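USG-1 protein homolog (PDB 2HJS) is probably an NAD(P)-dependent oxidoreductase related to aspartate-semialdehyde dehydrogenase, with a nucleotide-binding domain and a dimerisation domain. Local coordinates at the interface of chains A and B. Coordinates in Å, arbitrary orientation; residue numbers count along the deposited sequence, not the author numbering. Chains: chain A/B, USG-1 protein homolog.

Contact 1: the interface of chains A and B. Residues chain A 153, 211, 219, 232-234; chain B 253, 302, 304-305, 308.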
loop_
_atom_site.group_PDB
_atom_site.type_symbol
_atom_site.label_atom_id
_atom_site.label_comp_id
_atom_site.label_asym_id
_atom_site.label_seq_id
_atom_site.Cartn_x
_atom_site.Cartn_y
_atom_site.Cartn_z
ATOM N N GLN A 153 5.460 8.797 17.290
ATOM C CA GLN A 153 4.648 9.006 16.073
ATOM C C GLN A 153 4.387 7.625 15.488
ATOM O O GLN A 153 5.284 6.801 15.432
ATOM C CB GLN A 153 5.357 9.842 14.978
ATOM C CG GLN A 153 5.820 11.278 15.297
ATOM C CD GLN A 153 4.702 12.338 15.288
ATOM O OE1 GLN A 153 3.598 12.114 14.770
ATOM N NE2 GLN A 153 4.992 13.506 15.878
ATOM N N HIS A 211 -11.023 12.548 5.522
ATOM C CA HIS A 211 -10.836 11.202 6.105
ATOM C C HIS A 211 -11.999 10.282 5.776
ATOM O O HIS A 211 -13.146 10.707 5.766
ATOM C CB HIS A 211 -10.633 11.300 7.637
ATOM C CG HIS A 211 -9.612 12.328 8.012
ATOM N ND1 HIS A 211 -8.274 12.173 7.726
ATOM C CD2 HIS A 211 -9.739 13.557 8.561
ATOM C CE1 HIS A 211 -7.616 13.258 8.092
ATOM N NE2 HIS A 211 -8.484 14.122 8.588
ATOM N N PHE A 219 -8.727 5.193 13.804
ATOM C CA PHE A 219 -8.169 6.227 14.642
ATOM C C PHE A 219 -8.836 6.258 16.027
ATOM O O PHE A 219 -8.134 6.246 17.025
ATOM C CB PHE A 219 -8.296 7.592 13.948
ATOM C CG PHE A 219 -7.681 8.742 14.719
ATOM C CD1 PHE A 219 -6.343 9.089 14.529
ATOM C CD2 PHE A 219 -8.434 9.469 15.619
ATOM C CE1 PHE A 219 -5.765 10.147 15.220
ATOM C CE2 PHE A 219 -7.868 10.535 16.333
ATOM C CZ PHE A 219 -6.527 10.870 16.130
ATOM N N PRO A 232 0.708 10.816 18.155
ATOM C CA PRO A 232 -0.249 10.951 17.057
ATOM C C PRO A 232 -0.223 9.733 16.097
ATOM O O PRO A 232 0.860 9.279 15.693
ATOM C CB PRO A 232 0.245 12.194 16.322
ATOM C CG PRO A 232 1.032 12.957 17.339
ATOM C CD PRO A 232 1.583 11.989 18.303
ATOM N N LEU A 233 -1.403 9.196 15.790
ATOM C CA LEU A 233 -1.583 8.199 14.748
ATOM C C LEU A 233 -1.899 8.862 13.393
ATOM O O LEU A 233 -2.757 9.726 13.319
ATOM C CB LEU A 233 -2.773 7.346 15.097
ATOM C CG LEU A 233 -2.906 5.911 14.594
ATOM C CD1 LEU A 233 -4.391 5.582 14.294
ATOM C CD2 LEU A 233 -2.029 5.523 13.435
ATOM N N ASN A 234 -1.246 8.420 12.326
ATOM C CA ASN A 234 -1.635 8.837 10.984
ATOM C C ASN A 234 -2.015 7.601 10.164
ATOM O O ASN A 234 -1.220 6.666 10.061
ATOM C CB ASN A 234 -0.504 9.658 10.344
ATOM C CG ASN A 234 -0.866 10.200 8.979
ATOM O OD1 ASN A 234 -0.884 9.459 7.990
ATOM N ND2 ASN A 234 -1.095 11.515 8.901
ATOM N N GLN B 253 5.678 15.281 8.038
ATOM C CA GLN B 253 5.597 15.896 9.348
ATOM C C GLN B 253 6.321 17.224 9.263
ATOM O O GLN B 253 7.533 17.274 9.037
ATOM C CB GLN B 253 6.250 15.006 10.396
ATOM C CG GLN B 253 6.158 15.548 11.817
ATOM C CD GLN B 253 4.804 15.309 12.438
ATOM O OE1 GLN B 253 4.277 14.205 12.381
ATOM N NE2 GLN B 253 4.228 16.349 13.033
ATOM N N GLY B 302 -3.426 15.450 9.465
ATOM C CA GLY B 302 -3.625 14.355 10.409
ATOM C C GLY B 302 -4.937 14.581 11.136
ATOM O O GLY B 302 -5.402 15.730 11.268
ATOM N N ALA B 304 -5.263 13.949 14.219
ATOM C CA ALA B 304 -4.793 14.528 15.493
ATOM C C ALA B 304 -3.926 15.806 15.302
ATOM O O ALA B 304 -4.129 16.793 16.014
ATOM C CB ALA B 304 -4.006 13.457 16.293
ATOM N N ASP B 305 -3.014 15.768 14.316
ATOM C CA ASP B 305 -1.881 16.700 14.168
ATOM C C ASP B 305 -2.043 17.597 12.932
ATOM O O ASP B 305 -1.913 17.119 11.809
ATOM C CB ASP B 305 -0.599 15.852 14.031
ATOM C CG ASP B 305 0.741 16.651 14.247
ATOM O OD1 ASP B 305 0.842 17.918 14.107
ATOM O OD2 ASP B 305 1.751 15.934 14.519
ATOM N N GLN B 308 0.847 17.620 10.295
ATOM C CA GLN B 308 0.956 16.513 9.339
ATOM C C GLN B 308 0.152 16.760 8.075
ATOM O O GLN B 308 -0.968 17.253 8.144
ATOM C CB GLN B 308 0.402 15.234 9.954
ATOM C CG GLN B 308 1.362 14.493 10.832
ATOM C CD GLN B 308 0.702 13.365 11.575
ATOM O OE1 GLN B 308 -0.404 12.918 11.232
ATOM N NE2 GLN B 308 1.353 12.914 12.638
HETATM O O HOH W 1 -7.844 16.478 9.897
HETATM O O HOH W 2 -2.607 12.446 13.017
#

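Contact 2: the interface of chains A and B. Residues chain A 201, 210-212, 215, 234-237; chain B 249, 251, 298, 300-303, 310.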
loop_
_atom_site.group_PDB
_atom_site.type_symbol
_atom_site.label_atom_id
_atom_site.label_comp_id
_atom_site.label_asym_id
_atom_site.label_seq_id
_atom_site.Cartn_x
_atom_site.Cartn_y
_atom_site.Cartn_z
ATOM N N ALA A 201 -7.307 5.105 -3.734
ATOM C CA ALA A 201 -6.656 5.936 -2.715
ATOM C C ALA A 201 -7.339 5.909 -1.351
ATOM O O ALA A 201 -6.704 6.203 -0.338
ATOM C CB ALA A 201 -6.543 7.390 -3.226
ATOM N N GLY A 210 -11.317 15.249 4.812
ATOM C CA GLY A 210 -10.644 14.328 3.898
ATOM C C GLY A 210 -10.409 12.916 4.394
ATOM O O GLY A 210 -9.667 12.169 3.765
ATOM N N HIS A 211 -11.023 12.548 5.522
ATOM C CA HIS A 211 -10.836 11.202 6.105
ATOM C C HIS A 211 -11.999 10.282 5.776
ATOM O O HIS A 211 -13.146 10.707 5.766
ATOM C CB HIS A 211 -10.633 11.300 7.637
ATOM C CG HIS A 211 -9.612 12.328 8.012
ATOM N ND1 HIS A 211 -8.274 12.173 7.726
ATOM C CD2 HIS A 211 -9.739 13.557 8.561
ATOM C CE1 HIS A 211 -7.616 13.258 8.092
ATOM N NE2 HIS A 211 -8.484 14.122 8.588
ATOM N N SER A 212 -11.709 9.018 5.511
ATOM C CA SER A 212 -12.780 8.054 5.239
ATOM C C SER A 212 -13.319 7.511 6.562
ATOM O O SER A 212 -12.700 7.695 7.618
ATOM C CB SER A 212 -12.263 6.929 4.342
ATOM O OG SER A 212 -11.441 6.056 5.098
ATOM N N GLU A 215 -10.975 5.014 8.286
ATOM C CA GLU A 215 -9.837 5.753 8.851
ATOM C C GLU A 215 -10.180 6.425 10.203
ATOM O O GLU A 215 -9.373 6.391 11.146
ATOM C CB GLU A 215 -9.359 6.795 7.846
ATOM C CG GLU A 215 -8.506 6.196 6.754
ATOM C CD GLU A 215 -8.322 7.098 5.536
ATOM O OE1 GLU A 215 -8.722 8.305 5.560
ATOM O OE2 GLU A 215 -7.766 6.589 4.529
ATOM N N ASN A 234 -1.246 8.420 12.326
ATOM C CA ASN A 234 -1.635 8.837 10.984
ATOM C C ASN A 234 -2.015 7.601 10.164
ATOM O O ASN A 234 -1.220 6.666 10.061
ATOM C CB ASN A 234 -0.504 9.658 10.344
ATOM C CG ASN A 234 -0.866 10.200 8.979
ATOM O OD1 ASN A 234 -0.884 9.459 7.990
ATOM N ND2 ASN A 234 -1.095 11.515 8.901
ATOM N N VAL A 235 -3.253 7.585 9.637
ATOM C CA VAL A 235 -3.841 6.394 8.992
ATOM C C VAL A 235 -4.259 6.682 7.571
ATOM O O VAL A 235 -5.030 7.599 7.353
ATOM C CB VAL A 235 -5.200 5.962 9.591
ATOM C CG1 VAL A 235 -5.501 4.493 9.226
ATOM C CG2 VAL A 235 -5.269 6.177 11.030
ATOM N N THR A 236 -3.810 5.843 6.639
ATOM C CA THR A 236 -4.308 5.814 5.288
ATOM C C THR A 236 -4.795 4.398 4.998
ATOM O O THR A 236 -4.045 3.428 5.167
ATOM C CB THR A 236 -3.200 6.191 4.292
ATOM O OG1 THR A 236 -2.642 7.450 4.694
ATOM C CG2 THR A 236 -3.753 6.318 2.875
ATOM N N CYS A 237 -6.049 4.274 4.573
ATOM C CA CYS A 237 -6.545 2.983 4.096
ATOM C C CYS A 237 -6.746 3.003 2.595
ATOM O O CYS A 237 -7.526 3.798 2.060
ATOM C CB CYS A 237 -7.839 2.570 4.799
ATOM S SG CYS A 237 -7.570 2.284 6.549
ATOM N N SER B 249 1.746 6.617 -1.126
ATOM C CA SER B 249 1.119 7.249 0.019
ATOM C C SER B 249 2.207 7.912 0.861
ATOM O O SER B 249 3.109 7.261 1.376
ATOM C CB SER B 249 0.323 6.227 0.829
ATOM O OG SER B 249 -0.180 6.855 1.991
ATOM N N THR B 251 3.378 10.784 3.900
ATOM C CA THR B 251 3.069 11.596 5.090
ATOM C C THR B 251 4.234 12.528 5.368
ATOM O O THR B 251 5.373 12.079 5.525
ATOM C CB THR B 251 2.864 10.748 6.344
ATOM O OG1 THR B 251 1.998 9.666 6.027
ATOM C CG2 THR B 251 2.230 11.572 7.485
ATOM N N ARG B 298 -5.939 13.536 -2.192
ATOM C CA ARG B 298 -6.148 13.219 -0.782
ATOM C C ARG B 298 -5.310 14.103 0.123
ATOM O O ARG B 298 -4.831 13.652 1.159
ATOM C CB ARG B 298 -5.921 11.718 -0.474
ATOM C CG ARG B 298 -6.850 10.748 -1.202
ATOM C CD ARG B 298 -7.132 9.530 -0.348
ATOM N NE ARG B 298 -7.755 9.910 0.922
ATOM C CZ ARG B 298 -7.770 9.185 2.029
ATOM N NH1 ARG B 298 -7.223 7.973 2.045
ATOM N NH2 ARG B 298 -8.373 9.670 3.126
ATOM N N ARG B 300 -4.656 16.282 2.925
ATOM C CA ARG B 300 -5.384 16.464 4.188
ATOM C C ARG B 300 -4.390 16.529 5.348
ATOM O O ARG B 300 -3.238 16.111 5.200
ATOM C CB ARG B 300 -6.356 15.292 4.414
ATOM C CG ARG B 300 -5.633 13.941 4.522
ATOM C CD ARG B 300 -6.584 12.774 4.340
ATOM N NE ARG B 300 -6.003 11.489 4.753
ATOM C CZ ARG B 300 -5.166 10.753 4.007
ATOM N NH1 ARG B 300 -4.762 11.166 2.806
ATOM N NH2 ARG B 300 -4.715 9.596 4.468
ATOM N N ALA B 301 -4.843 17.035 6.491
ATOM C CA ALA B 301 -4.041 17.004 7.691
ATOM C C ALA B 301 -4.273 15.695 8.461
ATOM O O ALA B 301 -5.196 14.929 8.142
ATOM C CB ALA B 301 -4.370 18.190 8.575
ATOM N N GLY B 302 -3.426 15.450 9.465
ATOM C CA GLY B 302 -3.625 14.355 10.409
ATOM C C GLY B 302 -4.937 14.581 11.136
ATOM O O GLY B 302 -5.402 15.730 11.268
ATOM N N GLN B 303 -5.536 13.493 11.611
ATOM C CA GLN B 303 -6.778 13.579 12.365
ATOM C C GLN B 303 -6.467 14.217 13.709
ATOM O O GLN B 303 -7.272 14.968 14.241
ATOM C CB GLN B 303 -7.419 12.189 12.527
ATOM C CG GLN B 303 -7.859 11.575 11.193
ATOM C CD GLN B 303 -8.498 10.190 11.335
ATOM O OE1 GLN B 303 -9.495 10.036 12.022
ATOM N NE2 GLN B 303 -7.930 9.194 10.673
ATOM N N ASN B 310 -0.882 14.585 4.426
ATOM C CA ASN B 310 -0.810 13.392 3.591
ATOM C C ASN B 310 -1.003 13.761 2.149
ATOM O O ASN B 310 -1.722 14.704 1.867
ATOM C CB ASN B 310 -1.929 12.433 3.952
ATOM C CG ASN B 310 -1.731 11.810 5.299
ATOM O OD1 ASN B 310 -2.197 12.335 6.314
ATOM N ND2 ASN B 310 -0.979 10.715 5.334
HETATM O O HOH W 3 -8.885 12.639 1.210
HETATM O O HOH W 4 -7.156 9.821 7.270
HETATM O O HOH W 5 -7.844 16.478 9.897
#

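Contact 1: the interface of chains A and B
The polar tip of B:Gln308 lies at the middle of this patch, where the start of strand 308-315 of chain B meets the start of strand 233-239 of chain A. B:Gln308 leaves its backbone with CG anti to the carbonyl carbon (chi1 -83°) and then runs extended, so that its amide slides past A:Asn234 in the opposite direction. The A:Asn234 side chain, CG anti to its own backbone N, donates from ND2 to the B:Gln308 carbonyl oxygen OE1 at 2.8 Å. That oxygen lies close to the plane of the A:Asn234 amide, but the donor sits above the carbonyl plane of B:Gln308, and the two amides are turned 64° apart.

Behind this bond, chain B forms a relay that fixes the rotation of the glutamine. B:Gln308 NE2 donates at 3.2 Å to B:Gln253 OE1, in the carbonyl plane and on a lone pair. B:Gln253, bent at chi2, passes its own NE2 to the B:Asp305 carboxylate oxygen OD2 at 2.9 Å in a nearly straight bond. A:Gln153 comes tip to tip against this relay without bonding to it: its OE1 is 3.2 Å from B:Gln308 NE2, whose N-H points away. The same A:Gln153 OE1 faces B:Gln253 OE1 at 3.2 Å, an unfavourable pair of acceptors as modelled. A:Pro232 adds its ring, CB lying 3.9 Å from B:Gln308 NE2.

Toward A:Phe219 the contact is looser. A:Phe219 CZ, at the tip of the ring, touches B:Ala304 CB at 3.6 Å; beyond it, waters bridge the chains. One water joins the A:Leu233 carbonyl to B:Gln308 OE1 and, at longer range, to B:Ala304 N, giving the glutamine oxygen a second partner. Another, in the plane of the A:His211 ring, links NE2 to the B:Gly302 carbonyl. The chain B relay thus orients B:Gln308, whose OE1 meets chain A directly and through water, which may set the register of the strand ends in the dimer.

Contact 2: the interface of chains A and B
This is a polar, two-fold symmetric interface between identical subunits, in which arginines of chain B reach carboxylate and carbonyl groups of chain A and contribute to holding the probable dimer. B:Arg298, bent at chi2 and chi3, meets A:Glu215 tip to tip in an end-on salt bridge. B:Arg298 NH2 donates to A:Glu215 OE1 at 2.8 Å and NH1 to OE2 at 2.9 Å, both through syn lone pairs, with carboxylate and guanidinium only 8° from coplanar. Backbone N-H groups brace the carboxylate: A:Cys237 N reaches the anti lone pair of OE2, while A:Ser212 N comes to OE1 from above the plane. This environment would favour a charged carboxylate. B:Arg298 NH2 also bonds A:Gly210 O at 2.9 Å in the carbonyl plane, and NH1 bonds A:Ala201 O from above that carbonyl's plane.

The B:Arg300 guanidinium lies over one face of that of B:Arg298, offset toward its rim; the nearby carboxylate may ease repulsion. Its NH1 is held by the B:Arg298 carbonyl, and its NE shares a water with A:His211 ND1 and A:Glu215 OE1. B:Gln303 CG lies over the A:His211 ring, 3.5 Å from its centroid, and NE2 donates to the A:Glu215 backbone carbonyl from well above its plane. A:Asn234 ND2 donates to B:Asn310 OD1 and B:Asn310 ND2 to A:Asn234 OD1, both 2.9 Å and on lone pairs.

In the fold, strand 233-239 and the start of helix 213-225 of chain A face strands 246-254, 294-301 and 308-315 of chain B.

The C-alpha centres of contact 1 and contact 2 are about 8 Å apart, making them neighbouring stretches of one surface. They share A:His211, A:Asn234 and B:Gly302, and both draw on helix 213-225 and strand 233-239 of chain A and on strands 246-254 and 308-315 of chain B. A:Asn234 ties them most directly, since its ND2 serves an acceptor in each. Contact 1 crosses mainly through side-chain amides and water, contact 2 through an arginine–glutamate salt bridge as well. Two-fold symmetry repeats both with the chains exchanged, which suits the dimerisation domain of this family.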